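PDB 4KT3: mannosyl-glycoprotein endo-beta-N-acetylglucosamidase-like domain-containing protein from Pseudomonas protegens, which is a type VI secretion effector of the peptidoglycan glycoside hydrolase kind, probably cutting cell-wall glycan, and forms a complex with its immunity protein. Local coordinates for residues A[134-137]-A[138-142]; A[164-167]-A[168-171]. All coordinates share one frame; numbering follows the deposited sequence.

Contact 1 of 2, residues A[134-137]-A[138-142]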
# COMPACT_ATOMS: atom_id res chain seq x y z
N ASP A 134 -16.94 -13.60 2.63
CA ASP A 134 -17.32 -12.26 2.21
C ASP A 134 -16.20 -11.30 2.60
O ASP A 134 -15.72 -11.34 3.72
CB ASP A 134 -18.63 -11.84 2.88
CG ASP A 134 -19.01 -10.42 2.56
OD1 ASP A 134 -19.50 -10.17 1.43
OD2 ASP A 134 -18.82 -9.55 3.44
N PRO A 135 -15.77 -10.45 1.66
CA PRO A 135 -14.63 -9.56 1.95
C PRO A 135 -14.83 -8.63 3.16
O PRO A 135 -13.88 -8.41 3.91
CB PRO A 135 -14.49 -8.76 0.66
CG PRO A 135 -14.93 -9.72 -0.40
CD PRO A 135 -16.09 -10.46 0.22
N MSE A 136 -16.04 -8.10 3.35
CA MSE A 136 -16.30 -7.28 4.53
C MSE A 136 -16.23 -8.09 5.82
O MSE A 136 -15.65 -7.64 6.80
CB MSE A 136 -17.67 -6.60 4.43
CG MSE A 136 -17.71 -5.50 3.40
SE MSE A 136 -16.74 -3.94 4.01
CE MSE A 136 -18.03 -3.28 5.30
N ALA A 137 -16.84 -9.27 5.81
CA ALA A 137 -16.79 -10.16 6.97
C ALA A 137 -15.35 -10.53 7.28
O ALA A 137 -14.96 -10.62 8.45
CB ALA A 137 -17.61 -11.40 6.70
N PHE A 138 -14.56 -10.78 6.24
CA PHE A 138 -13.15 -11.10 6.42
C PHE A 138 -12.42 -9.95 7.15
O PHE A 138 -11.71 -10.17 8.13
CB PHE A 138 -12.51 -11.40 5.06
CG PHE A 138 -11.03 -11.68 5.13
CD1 PHE A 138 -10.55 -12.87 5.65
CD2 PHE A 138 -10.12 -10.73 4.69
CE1 PHE A 138 -9.19 -13.12 5.70
CE2 PHE A 138 -8.76 -10.98 4.74
CZ PHE A 138 -8.29 -12.16 5.26
N ALA A 139 -12.59 -8.73 6.66
CA ALA A 139 -11.90 -7.59 7.26
C ALA A 139 -12.36 -7.40 8.70
O ALA A 139 -11.55 -7.12 9.59
CB ALA A 139 -12.16 -6.34 6.45
N GLN A 140 -13.65 -7.57 8.95
CA GLN A 140 -14.17 -7.43 10.30
C GLN A 140 -13.59 -8.49 11.25
O GLN A 140 -13.29 -8.20 12.41
CB GLN A 140 -15.70 -7.46 10.29
CG GLN A 140 -16.31 -6.22 9.62
CD GLN A 140 -17.71 -6.46 9.07
OE1 GLN A 140 -18.23 -7.58 9.13
NE2 GLN A 140 -18.31 -5.42 8.51
N ALA A 141 -13.41 -9.71 10.76
CA ALA A 141 -12.83 -10.77 11.57
C ALA A 141 -11.36 -10.47 11.86
O ALA A 141 -10.84 -10.80 12.94
CB ALA A 141 -12.97 -12.12 10.87
N LEU A 142 -10.69 -9.84 10.90
CA LEU A 142 -9.30 -9.45 11.05
C LEU A 142 -9.16 -8.52 12.25
O LEU A 142 -8.26 -8.66 13.08
CB LEU A 142 -8.83 -8.74 9.78
CG LEU A 142 -7.45 -9.02 9.23
CD1 LEU A 142 -7.10 -10.49 9.26
CD2 LEU A 142 -7.40 -8.49 7.81

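Contact 2 of 2, residues A[164-167]-A[168-171]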
# COMPACT_ATOMS: atom_id res chain seq x y z
N LEU A 164 -10.19 -2.44 2.79
CA LEU A 164 -9.56 -3.73 2.52
C LEU A 164 -10.42 -4.55 1.55
O LEU A 164 -9.89 -5.21 0.67
CB LEU A 164 -9.35 -4.51 3.81
CG LEU A 164 -8.76 -5.92 3.68
CD1 LEU A 164 -7.45 -5.90 2.93
CD2 LEU A 164 -8.55 -6.52 5.05
N ALA A 165 -11.74 -4.50 1.74
CA ALA A 165 -12.63 -5.26 0.88
C ALA A 165 -12.47 -4.82 -0.58
O ALA A 165 -12.51 -5.64 -1.50
CB ALA A 165 -14.09 -5.10 1.34
N ASP A 166 -12.26 -3.52 -0.80
CA ASP A 166 -12.04 -3.00 -2.15
C ASP A 166 -10.74 -3.54 -2.75
O ASP A 166 -10.68 -3.84 -3.94
CB ASP A 166 -12.04 -1.47 -2.16
CG ASP A 166 -13.45 -0.89 -2.03
OD1 ASP A 166 -14.43 -1.67 -2.11
OD2 ASP A 166 -13.57 0.34 -1.84
N ILE A 167 -9.70 -3.66 -1.92
CA ILE A 167 -8.43 -4.24 -2.39
C ILE A 167 -8.64 -5.70 -2.78
O ILE A 167 -8.12 -6.16 -3.81
CB ILE A 167 -7.33 -4.13 -1.33
CG1 ILE A 167 -6.91 -2.67 -1.19
CG2 ILE A 167 -6.13 -4.98 -1.70
CD1 ILE A 167 -5.95 -2.41 -0.05
N ILE A 168 -9.41 -6.43 -1.99
CA ILE A 168 -9.68 -7.84 -2.26
C ILE A 168 -10.40 -7.98 -3.60
O ILE A 168 -10.07 -8.85 -4.42
CB ILE A 168 -10.51 -8.46 -1.11
CG1 ILE A 168 -9.61 -8.64 0.11
CG2 ILE A 168 -11.13 -9.78 -1.53
CD1 ILE A 168 -10.36 -8.91 1.42
N ILE A 169 -11.36 -7.10 -3.85
CA ILE A 169 -12.11 -7.14 -5.11
C ILE A 169 -11.20 -6.79 -6.29
O ILE A 169 -11.27 -7.40 -7.36
CB ILE A 169 -13.34 -6.22 -5.04
CG1 ILE A 169 -14.34 -6.78 -4.02
CG2 ILE A 169 -14.01 -6.11 -6.41
CD1 ILE A 169 -15.40 -5.80 -3.59
N ALA A 170 -10.31 -5.82 -6.07
CA ALA A 170 -9.35 -5.43 -7.11
C ALA A 170 -8.39 -6.57 -7.43
O ALA A 170 -8.08 -6.83 -8.59
CB ALA A 170 -8.58 -4.18 -6.69
N VAL A 171 -7.91 -7.25 -6.39
CA VAL A 171 -7.06 -8.42 -6.57
C VAL A 171 -7.78 -9.51 -7.35
O VAL A 171 -7.21 -10.10 -8.27
CB VAL A 171 -6.50 -8.93 -5.21
CG1 VAL A 171 -5.96 -10.36 -5.30
CG2 VAL A 171 -5.41 -8.00 -4.73

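Contact 1 of 2, residues A[134-137]-A[138-142]
F138 N gives its hydrogen to D134 O at 2.8 Å, opening the first turn of helix 135-144. The i to i+4 main-chain bonding continues from A139 N to P135 O, Q140 N to M136 O (2.9 Å) and A141 N to A137 O. D134 is also the N-cap: its OD2 accepts from A137 N at 3.1 Å, on the anti side of the carboxylate and 19° out of its plane. CG of D134 stands anti to the backbone N (chi1 176°), which folds the carboxylate over the start of the helix.

Side-chain contact is sparse. On a partly exposed flank the bent chain of M136, a selenomethionine that also packs on A161 of helix 160-174, brings CE to 3.9 Å from NE2 of Q140, the two chains crossing at a slant, while CG of Q140 lies 3.2 Å from M136 O. CB of F138 stays 3.5 Å from D134 O, but the ring end leads away, onto L57, N61 and V129.

With A137 N satisfied by the D134 carboxylate, and that negative charge beside the positive end of the helix dipole, the cap probably helps fix where the helix begins.

Contact 2 of 2, residues A[164-167]-A[168-171]
L164 and I168 meet one helical turn apart on the buried face of helix 160-174, where CG of L164 lies 4.1 Å from CD1 of I168 and the two chains pass at an angle. With CG1 of I168 beside its backbone N and anti to the carbonyl carbon (chi1 -73°), the chain heads back toward the preceding turn, and chi2 of 165° keeps it extended; CG1 lies 3.5 Å from L164 O. That carbonyl also accepts from I168 N at 3.0 Å. Beyond the pair, L164 packs on helix 135-144, and I168 on that helix and on N61 of helix 59-70, so two other helices cover this face. A second apolar pair, I167 CG2 to V171 CG2, is more distant at 4.3 Å, although V171 N bonds to I167 O at 2.8 Å. V171 continues onto L63 and Y72, whereas I167 reaches Q68 and also packs on N96 of the Putative lipoprotein chain.

The other side is more open: I169 is exposed, D166 and A170 partly so. CG1 of I169 folds back to 3.3 Å from A165 O, the carbonyl that accepts from I169 N, but its CD1 comes no nearer to OD1 of D166 than 4.5 Å. That carboxylate instead forms a salt bridge through OD1 with R162, one turn earlier, while D166 O accepts from A170 N.

This is an alpha helix of broadly amphipathic character, apolar toward helices 59-70 and 135-144 and with the D166-R162 salt bridge on a more open side, within the largely helical glucosaminidase domain of the lysozyme clan.

Overall arrangement
Contacts 1 and 2 each lie within a single helix, 135-144 and 160-174, consecutive in the chain, with centres about 11 Å apart. The helices pack directly: L142 CD2 meets L164 CD2 at 3.6 Å, P135 CB meets A165 CB at 3.7 Å, and the F138 ring reaches I168 through CD2. Contact 1 is partly buried and takes in a helix start, so its distinctive chemistry is a polar cap; contact 2 is mostly buried, lies mid-helix and relies on aliphatic pairs, its charged group, D166, on the more exposed side. Both also pack on helix 59-70, but of the two contacts only contact 2, through I167, touches the Putative lipoprotein chain.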